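Local coordinates for protein phosphorylated carbohydrates phosphatase TM_1254 (Thermotoga maritima msb8, PDB 3KBB) that dephosphorylates phosphorylated sugars such as erythrose 4-phosphate, fructose 6-phosphate and mannose 6-phosphate with the help of a divalent metal cation, as a member of the HAD-like hydrolase superfamily, at residues M13-L18 / E81-N86; E113-L118 / D128-G133; R180-V185 / A199-K204. One frame throughout, in Å; residues are numbered along the deposited sequence. Where two conformers were deposited one is given.

Contact 1: residues M13-L18 / E81-N86; sequences MDTEPL and ELLKEN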
loop_
_atom_site.group_PDB
_atom_site.type_symbol
_atom_site.label_atom_id
_atom_site.label_comp_id
_atom_site.label_asym_id
_atom_site.label_seq_id
_atom_site.Cartn_x
_atom_site.Cartn_y
_atom_site.Cartn_z
HETATM N N MSE A 13 6.186 -1.194 -2.421
HETATM C CA MSE A 13 6.944 0.018 -2.205
HETATM C C MSE A 13 6.212 0.798 -1.117
HETATM O O MSE A 13 5.066 0.487 -0.785
HETATM C CB MSE A 13 7.101 0.817 -3.504
HETATM C CG MSE A 13 5.861 1.501 -4.026
HETATM SE SE MSE A 13 4.337 0.379 -4.573
HETATM C CE MSE A 13 3.199 1.527 -3.529
ATOM N N ASP A 14 6.920 1.740 -0.503
ATOM C CA ASP A 14 6.379 2.443 0.671
ATOM C C ASP A 14 6.267 3.962 0.432
ATOM O O ASP A 14 7.282 4.660 0.339
ATOM C CB ASP A 14 7.282 2.234 1.900
ATOM C CG ASP A 14 7.517 0.777 2.239
ATOM O OD1 ASP A 14 6.682 -0.083 1.908
ATOM O OD2 ASP A 14 8.554 0.513 2.878
ATOM N N THR A 15 5.050 4.470 0.357
ATOM C CA THR A 15 4.882 5.922 0.141
ATOM C C THR A 15 4.869 6.702 1.440
ATOM O O THR A 15 5.230 7.905 1.450
ATOM C CB THR A 15 3.604 6.269 -0.628
ATOM O OG1 THR A 15 2.451 5.794 0.101
ATOM C CG2 THR A 15 3.653 5.668 -2.055
ATOM N N GLU A 16 4.422 6.031 2.513
ATOM C CA GLU A 16 4.218 6.719 3.808
ATOM C C GLU A 16 5.455 7.523 4.212
ATOM O O GLU A 16 5.303 8.669 4.617
ATOM C CB GLU A 16 3.764 5.769 4.924
ATOM C CG GLU A 16 3.309 6.487 6.244
ATOM C CD GLU A 16 4.436 6.728 7.257
ATOM O OE1 GLU A 16 5.541 6.156 7.107
ATOM O OE2 GLU A 16 4.201 7.498 8.218
ATOM N N PRO A 17 6.664 6.939 4.101
ATOM C CA PRO A 17 7.855 7.702 4.519
ATOM C C PRO A 17 8.140 8.959 3.687
ATOM O O PRO A 17 8.920 9.806 4.121
ATOM C CB PRO A 17 9.000 6.710 4.321
ATOM C CG PRO A 17 8.369 5.388 4.342
ATOM C CD PRO A 17 7.047 5.576 3.682
ATOM N N LEU A 18 7.553 9.059 2.506
ATOM C CA LEU A 18 7.780 10.240 1.650
ATOM C C LEU A 18 6.785 11.355 1.864
ATOM O O LEU A 18 6.895 12.402 1.213
ATOM C CB LEU A 18 7.763 9.865 0.175
ATOM C CG LEU A 18 8.769 8.780 -0.261
ATOM C CD1 LEU A 18 8.550 8.401 -1.714
ATOM C CD2 LEU A 18 10.161 9.262 -0.042
ATOM N N GLU A 81 10.493 11.238 -7.915
ATOM C CA GLU A 81 11.924 11.318 -7.611
ATOM C C GLU A 81 12.400 10.177 -6.696
ATOM O O GLU A 81 13.442 9.557 -6.951
ATOM C CB GLU A 81 12.288 12.676 -6.992
ATOM C CG GLU A 81 13.810 12.988 -7.016
ATOM C CD GLU A 81 14.245 14.050 -6.005
ATOM O OE1 GLU A 81 13.524 15.070 -5.825
ATOM O OE2 GLU A 81 15.319 13.855 -5.387
ATOM N N LEU A 82 11.637 9.881 -5.652
ATOM C CA LEU A 82 12.190 9.086 -4.546
ATOM C C LEU A 82 11.533 7.733 -4.285
ATOM O O LEU A 82 12.047 6.955 -3.477
ATOM C CB LEU A 82 12.209 9.913 -3.253
ATOM C CG LEU A 82 13.196 11.100 -3.194
ATOM C CD1 LEU A 82 12.852 11.982 -2.008
ATOM C CD2 LEU A 82 14.649 10.651 -3.136
ATOM N N LEU A 83 10.391 7.466 -4.918
ATOM C CA LEU A 83 9.701 6.200 -4.654
ATOM C C LEU A 83 10.421 5.094 -5.402
ATOM O O LEU A 83 10.619 5.192 -6.594
ATOM C CB LEU A 83 8.225 6.257 -5.038
ATOM C CG LEU A 83 7.333 5.069 -4.618
ATOM C CD1 LEU A 83 7.346 4.857 -3.087
ATOM C CD2 LEU A 83 5.927 5.274 -5.096
ATOM N N LYS A 84 10.841 4.068 -4.669
ATOM C CA LYS A 84 11.535 2.938 -5.248
ATOM C C LYS A 84 10.842 1.671 -4.760
ATOM O O LYS A 84 10.184 1.668 -3.724
ATOM C CB LYS A 84 12.991 2.928 -4.791
ATOM C CG LYS A 84 13.770 4.209 -5.099
ATOM C CD LYS A 84 13.951 4.400 -6.600
ATOM C CE LYS A 84 14.442 5.813 -6.915
ATOM N NZ LYS A 84 14.021 6.203 -8.290
ATOM N N GLU A 85 11.023 0.588 -5.487
ATOM C CA GLU A 85 10.518 -0.692 -5.058
ATOM C C GLU A 85 11.225 -1.106 -3.760
ATOM O O GLU A 85 12.389 -0.714 -3.519
ATOM C CB GLU A 85 10.776 -1.731 -6.157
ATOM C CG GLU A 85 12.253 -2.016 -6.370
ATOM C CD GLU A 85 12.538 -2.567 -7.754
ATOM O OE1 GLU A 85 12.575 -1.774 -8.706
ATOM O OE2 GLU A 85 12.757 -3.779 -7.899
ATOM N N ASN A 86 10.544 -1.881 -2.923
ATOM C CA ASN A 86 11.192 -2.435 -1.723
ATOM C C ASN A 86 12.193 -3.527 -2.118
ATOM O O ASN A 86 11.960 -4.282 -3.082
ATOM C CB ASN A 86 10.172 -2.999 -0.752
ATOM C CG ASN A 86 9.461 -1.913 0.007
ATOM O OD1 ASN A 86 10.020 -0.827 0.188
ATOM N ND2 ASN A 86 8.257 -2.203 0.502
HETATM O O HOH W 1 9.746 1.732 -0.985
#
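Asp14 and Asn86 cross at about a right angle, and one nearly straight hydrogen bond joins them: Asn86 ND2 donates to Asp14 OD1 at 3.0 Å. The acceptor lies in the plane of the amide, while the N-H comes in from above the carboxylate, the two planes being 61° apart. With ND2 also donating to the backbone oxygen of Val11, and Asn86 OD1 accepting from a water (2.8 Å), the two ends of the amide are told apart; that water also accepts from Asp14 N and donates to Lys84 O (2.8 Å). Beside this polar end, Leu83 supplies much of the apolar surface. It holds CG anti to its backbone N (chi1 -171°) and lays its two methyls against residues 13-15: CD1 lies 3.4 Å from Asp14 O, and CD2 lies 3.8 Å from Thr15 CG2. Selenomethionine Met13 crosses Leu83 obliquely, its CG 3.8 Å from Leu83 CD1. Leu18 also spreads its branches, with CD1 4.0 Å from Leu83 CB and CD2 3.9 Å from Leu82 CB. The layout fits the paired linkers of a HAD enzyme whose mainly helical cap is inserted after the first strand. Residues 13-18 lead from strand 3-7 to helix 19-29. The return linker comes off helix 64-82, whose Val78 and Phe79 also cover Leu18; helix 111-120 adds Arg117 against Thr15 and Leu83.

Contact 2: residues E113-L118 / D128-G133; sequences EALERL and DVMVFG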
loop_
_atom_site.group_PDB
_atom_site.type_symbol
_atom_site.label_atom_id
_atom_site.label_comp_id
_atom_site.label_asym_id
_atom_site.label_seq_id
_atom_site.Cartn_x
_atom_site.Cartn_y
_atom_site.Cartn_z
ATOM N N GLU A 113 -4.404 6.220 -10.253
ATOM C CA GLU A 113 -3.290 6.600 -9.384
ATOM C C GLU A 113 -2.322 5.424 -9.127
ATOM O O GLU A 113 -1.112 5.600 -9.181
ATOM C CB GLU A 113 -3.858 7.107 -8.061
ATOM C CG GLU A 113 -2.848 7.865 -7.227
ATOM C CD GLU A 113 -3.262 8.021 -5.755
ATOM O OE1 GLU A 113 -4.475 7.991 -5.427
ATOM O OE2 GLU A 113 -2.338 8.185 -4.929
ATOM N N ALA A 114 -2.874 4.238 -8.805
ATOM C CA ALA A 114 -2.053 3.078 -8.504
ATOM C C ALA A 114 -1.247 2.638 -9.708
ATOM O O ALA A 114 -0.058 2.372 -9.604
ATOM C CB ALA A 114 -2.931 1.901 -8.006
ATOM N N LEU A 115 -1.884 2.579 -10.884
ATOM C CA LEU A 115 -1.175 2.165 -12.096
ATOM C C LEU A 115 -0.010 3.073 -12.449
ATOM O O LEU A 115 1.011 2.579 -12.940
ATOM C CB LEU A 115 -2.152 2.020 -13.288
ATOM C CG LEU A 115 -3.113 0.823 -13.184
ATOM C CD1 LEU A 115 -4.211 0.857 -14.306
ATOM C CD2 LEU A 115 -2.380 -0.512 -13.242
ATOM N N GLU A 116 -0.137 4.376 -12.215
ATOM C CA GLU A 116 0.936 5.355 -12.472
ATOM C C GLU A 116 2.198 4.936 -11.691
ATOM O O GLU A 116 3.322 4.866 -12.213
ATOM C CB GLU A 116 0.488 6.743 -11.996
ATOM C CG GLU A 116 -0.612 7.418 -12.807
ATOM C CD GLU A 116 -1.012 8.797 -12.269
ATOM O OE1 GLU A 116 -0.229 9.399 -11.493
ATOM O OE2 GLU A 116 -2.123 9.279 -12.615
ATOM N N ARG A 117 1.987 4.656 -10.398
ATOM C CA ARG A 117 3.094 4.243 -9.502
ATOM C C ARG A 117 3.732 2.952 -9.967
ATOM O O ARG A 117 4.951 2.855 -10.096
ATOM C CB ARG A 117 2.599 4.043 -8.069
ATOM C CG ARG A 117 2.368 5.313 -7.282
ATOM C CD ARG A 117 2.037 4.972 -5.835
ATOM N NE ARG A 117 1.086 5.933 -5.288
ATOM C CZ ARG A 117 0.300 5.721 -4.248
ATOM N NH1 ARG A 117 0.313 4.552 -3.603
ATOM N NH2 ARG A 117 -0.523 6.688 -3.870
ATOM N N LEU A 118 2.904 1.949 -10.226
ATOM C CA LEU A 118 3.419 0.651 -10.627
ATOM C C LEU A 118 4.167 0.758 -11.947
ATOM O O LEU A 118 5.171 0.076 -12.160
ATOM C CB LEU A 118 2.272 -0.343 -10.792
ATOM C CG LEU A 118 1.588 -0.815 -9.510
ATOM C CD1 LEU A 118 0.348 -1.585 -9.913
ATOM C CD2 LEU A 118 2.561 -1.684 -8.697
ATOM N N ASP A 128 -1.312 -10.837 -13.084
ATOM C CA ASP A 128 -2.385 -11.419 -13.856
ATOM C C ASP A 128 -3.720 -10.748 -13.522
ATOM O O ASP A 128 -4.588 -10.552 -14.395
ATOM C CB ASP A 128 -2.450 -12.882 -13.480
ATOM C CG ASP A 128 -1.140 -13.613 -13.824
ATOM O OD1 ASP A 128 -0.784 -13.664 -15.025
ATOM O OD2 ASP A 128 -0.440 -14.109 -12.904
ATOM N N VAL A 129 -3.883 -10.412 -12.248
ATOM C CA VAL A 129 -5.129 -9.820 -11.768
ATOM C C VAL A 129 -4.757 -8.625 -10.911
ATOM O O VAL A 129 -3.866 -8.726 -10.044
ATOM C CB VAL A 129 -5.936 -10.856 -10.944
ATOM C CG1 VAL A 129 -6.999 -10.197 -10.058
ATOM C CG2 VAL A 129 -6.564 -11.933 -11.868
HETATM N N MSE A 130 -5.478 -7.509 -11.055
HETATM C CA MSE A 130 -5.209 -6.382 -10.162
HETATM C C MSE A 130 -6.554 -5.765 -9.795
HETATM O O MSE A 130 -7.404 -5.578 -10.685
HETATM C CB MSE A 130 -4.312 -5.337 -10.843
HETATM C CG MSE A 130 -2.904 -5.851 -11.367
HETATM SE SE MSE A 130 -1.771 -4.389 -11.877
HETATM C CE MSE A 130 -2.574 -3.965 -13.631
ATOM N N VAL A 131 -6.802 -5.542 -8.510
ATOM C CA VAL A 131 -8.082 -4.962 -8.059
ATOM C C VAL A 131 -7.737 -3.702 -7.259
ATOM O O VAL A 131 -6.773 -3.722 -6.456
ATOM C CB VAL A 131 -8.859 -5.976 -7.179
ATOM C CG1 VAL A 131 -10.068 -5.324 -6.543
ATOM C CG2 VAL A 131 -9.321 -7.215 -8.006
ATOM N N PHE A 132 -8.523 -2.626 -7.456
ATOM C CA PHE A 132 -8.195 -1.291 -6.948
ATOM C C PHE A 132 -9.348 -0.798 -6.083
ATOM O O PHE A 132 -10.426 -1.353 -6.138
ATOM C CB PHE A 132 -7.940 -0.345 -8.142
ATOM C CG PHE A 132 -6.806 -0.827 -9.014
ATOM C CD1 PHE A 132 -5.496 -0.561 -8.659
ATOM C CD2 PHE A 132 -7.075 -1.578 -10.146
ATOM C CE1 PHE A 132 -4.429 -1.026 -9.432
ATOM C CE2 PHE A 132 -6.011 -2.081 -10.912
ATOM C CZ PHE A 132 -4.695 -1.785 -10.538
ATOM N N GLY A 133 -9.090 0.220 -5.271
ATOM C CA GLY A 133 -10.059 0.609 -4.244
ATOM C C GLY A 133 -11.352 1.200 -4.765
ATOM O O GLY A 133 -12.415 1.142 -4.094
#
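Leu118 N donates to Ala114 O at 3.1 Å, one helical turn of backbone that sets two of the three residues with which 113-118 meets 128-133. Leu115 is the third, and everything these residues present to the other segment is hydrocarbon. Ala114 brings its CB obliquely to the ring of Phe132, which follows strand 129-131, near the CD1-CE1 side and 3.6 Å from CE1. Leu115 reaches further with CD2, which touches two residues of the strand segment at once: it lies 3.5 Å from Met130 CE, tighter than usual for two carbons, and 3.8 Å from Phe132 CZ. Leu115 crosses the phenylalanine side chain at about a right angle, but it meets Met130 at a slant. Met130 is a selenomethionine, extended as far as its selenium and then bent at the last torsion (chi3 -78°), and this turn puts the terminal methyl against Leu115. The selenium itself packs 4.0 Å from Leu118 CD1, the two side chains sliding past each other in opposite directions. Both Leu118 and Met130 also lean on Leu105 of strand 102-106, and Phe132 rests on Thr107, so the layer is shared with the strand that precedes the helix. Val129 and Val131 of strand 129-131 pack against helix 144-153 instead. Polar groups on the strand side are served by other partners: Phe132 N donates to Gln135 OE1, and Met130 O is hydrogen-bonded to a glycerol, probably from the crystallisation liquor. Between these two segments the helix is therefore held on the strand by burial of apolar surface and close fit, with no polar pair across them to fix the register.

Contact 3: residues R180-V185 / A199-K204; sequences RIYGVV and AVALVK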
loop_
_atom_site.group_PDB
_atom_site.type_symbol
_atom_site.label_atom_id
_atom_site.label_comp_id
_atom_site.label_asym_id
_atom_site.label_seq_id
_atom_site.Cartn_x
_atom_site.Cartn_y
_atom_site.Cartn_z
ATOM N N ARG A 180 -3.863 -18.119 4.860
ATOM C CA ARG A 180 -2.429 -17.883 4.750
ATOM C C ARG A 180 -2.098 -16.419 4.465
ATOM O O ARG A 180 -1.849 -16.046 3.296
ATOM C CB ARG A 180 -1.748 -18.787 3.726
ATOM C CG ARG A 180 -2.011 -20.274 3.902
ATOM C CD ARG A 180 -1.116 -21.050 2.937
ATOM N NE ARG A 180 -1.279 -22.488 3.127
ATOM C CZ ARG A 180 -0.354 -23.295 3.656
ATOM N NH1 ARG A 180 0.830 -22.813 4.060
ATOM N NH2 ARG A 180 -0.629 -24.591 3.770
ATOM N N ILE A 181 -2.129 -15.605 5.520
ATOM C CA ILE A 181 -1.872 -14.159 5.417
ATOM C C ILE A 181 -0.590 -13.816 6.151
ATOM O O ILE A 181 -0.475 -14.129 7.353
ATOM C CB ILE A 181 -3.032 -13.360 6.057
ATOM C CG1 ILE A 181 -4.365 -13.726 5.369
ATOM C CG2 ILE A 181 -2.763 -11.822 5.959
ATOM C CD1 ILE A 181 -5.537 -13.331 6.210
ATOM N N TYR A 182 0.385 -13.239 5.451
ATOM C CA TYR A 182 1.629 -12.823 6.084
ATOM C C TYR A 182 1.556 -11.325 6.314
ATOM O O TYR A 182 1.102 -10.571 5.434
ATOM C CB TYR A 182 2.835 -13.155 5.205
ATOM C CG TYR A 182 3.121 -14.644 5.195
ATOM C CD1 TYR A 182 4.057 -15.199 6.083
ATOM C CD2 TYR A 182 2.407 -15.502 4.364
ATOM C CE1 TYR A 182 4.285 -16.573 6.104
ATOM C CE2 TYR A 182 2.628 -16.871 4.356
ATOM C CZ TYR A 182 3.554 -17.418 5.245
ATOM O OH TYR A 182 3.809 -18.773 5.273
ATOM N N GLY A 183 1.986 -10.881 7.488
ATOM C CA GLY A 183 2.020 -9.464 7.764
ATOM C C GLY A 183 3.387 -8.895 7.438
ATOM O O GLY A 183 4.406 -9.330 7.978
ATOM N N VAL A 184 3.413 -7.899 6.560
ATOM C CA VAL A 184 4.666 -7.299 6.094
ATOM C C VAL A 184 4.997 -6.076 6.926
ATOM O O VAL A 184 4.165 -5.179 7.059
ATOM C CB VAL A 184 4.573 -6.902 4.573
ATOM C CG1 VAL A 184 5.904 -6.225 4.146
ATOM C CG2 VAL A 184 4.359 -8.166 3.773
ATOM N N VAL A 185 6.198 -6.060 7.512
ATOM C CA VAL A 185 6.536 -5.025 8.489
ATOM C C VAL A 185 7.783 -4.293 8.060
ATOM O O VAL A 185 8.545 -4.772 7.229
ATOM C CB VAL A 185 6.767 -5.657 9.895
ATOM C CG1 VAL A 185 5.490 -6.216 10.444
ATOM C CG2 VAL A 185 7.819 -6.715 9.819
ATOM N N ALA A 199 -2.739 -12.538 10.966
ATOM C CA ALA A 199 -1.552 -12.881 10.162
ATOM C C ALA A 199 -0.836 -14.101 10.802
ATOM O O ALA A 199 -0.792 -14.241 12.050
ATOM C CB ALA A 199 -0.610 -11.711 10.040
ATOM N N VAL A 200 -0.300 -14.973 9.959
ATOM C CA VAL A 200 0.292 -16.236 10.450
ATOM C C VAL A 200 1.785 -16.094 10.780
ATOM O O VAL A 200 2.380 -16.970 11.424
ATOM C CB VAL A 200 0.119 -17.406 9.443
ATOM C CG1 VAL A 200 -1.387 -17.679 9.199
ATOM C CG2 VAL A 200 0.937 -17.163 8.137
ATOM N N ALA A 201 2.356 -14.951 10.405
ATOM C CA ALA A 201 3.741 -14.662 10.637
ATOM C C ALA A 201 3.998 -13.261 10.157
ATOM O O ALA A 201 3.293 -12.762 9.262
ATOM C CB ALA A 201 4.657 -15.652 9.882
ATOM N N LEU A 202 5.030 -12.655 10.723
ATOM C CA LEU A 202 5.528 -11.358 10.251
ATOM C C LEU A 202 6.768 -11.532 9.368
ATOM O O LEU A 202 7.656 -12.384 9.654
ATOM C CB LEU A 202 5.869 -10.458 11.432
ATOM C CG LEU A 202 4.763 -10.196 12.475
ATOM C CD1 LEU A 202 5.288 -9.301 13.567
ATOM C CD2 LEU A 202 3.550 -9.525 11.762
ATOM N N VAL A 203 6.851 -10.734 8.305
ATOM C CA VAL A 203 8.020 -10.745 7.441
ATOM C C VAL A 203 8.392 -9.356 6.957
ATOM O O VAL A 203 7.507 -8.537 6.744
ATOM C CB VAL A 203 7.798 -11.618 6.197
ATOM C CG1 VAL A 203 7.809 -13.060 6.605
ATOM C CG2 VAL A 203 6.484 -11.183 5.474
ATOM N N LYS A 204 9.688 -9.102 6.763
ATOM C CA LYS A 204 10.138 -7.884 6.046
ATOM C C LYS A 204 10.012 -8.145 4.535
ATOM O O LYS A 204 9.974 -9.290 4.103
ATOM C CB LYS A 204 11.599 -7.547 6.415
ATOM C CG LYS A 204 11.803 -7.258 7.911
ATOM C CD LYS A 204 13.223 -6.812 8.237
ATOM C CE LYS A 204 14.142 -8.000 8.515
ATOM N NZ LYS A 204 13.962 -8.622 9.882
#
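The last two strands of the parallel HAD core sheet meet here, 181-184 with the outermost strand 201-203, the closing pair of a beta-alpha-beta unit that runs through helix 192-196. Gly183 and Val203 carry the ladder: Gly183 N donates to Ala201 O (2.9 Å), Val203 N to Gly183 O (2.8 Å), and Val185 N to Val203 O (2.9 Å). At the N-terminal end of the pair, Val200 N donates to Ile181 O at 2.7 Å, almost in line with the carbonyl. The short strand axes are 42° apart, a marked twist at this border of the sheet. Tyr182, Ala201, Val184 and Val203 share one face; on the other, Leu202 lies beside Gly183, which has no side chain. Tyr182 offers its ring to Val200, whose CG2 sits over the ring centre in a CH-pi contact, 3.9 Å from the Tyr182 centroid and 12° off the normal. That methyl is placed between the backbone N and the carbonyl carbon of Val200, which turns it toward the tyrosine. Ala201 CB approaches the same ring obliquely, and further along Val184 CG2 meets Val203 CG2 at 4.1 Å. Leu202 touches Val185 CG1 with CD2, the two side chains at about a right angle. Val185 O is buried here without a polar partner in the model. Helix 208-215 packs over Tyr182, Val184 and Val203, while helix 167-175 takes Ile181; on its other edge, strand 181-184 is hydrogen-bonded to strand 160-164.

Contacts 2 and 3 belong to opposite borders of one parallel sheet and are largely buried, yet they use different chemistry. Contact 3 is strand to strand, so main-chain bonds set its register; contact 2 is helix to strand and relies on apolar side chains. Contact 1, only partly buried, lies beyond the sheet where two connections to what is probably the helical cap run side by side, and it mixes a side-chain bond and a bridging water with leucine packing. Contacts 1 and 2 touch through Arg117, whereas contact 3 touches neither. Even so, each places one side chain (Met13, Phe132, Val184) within about 9 Å of that of Asp7, the probable nucleophile.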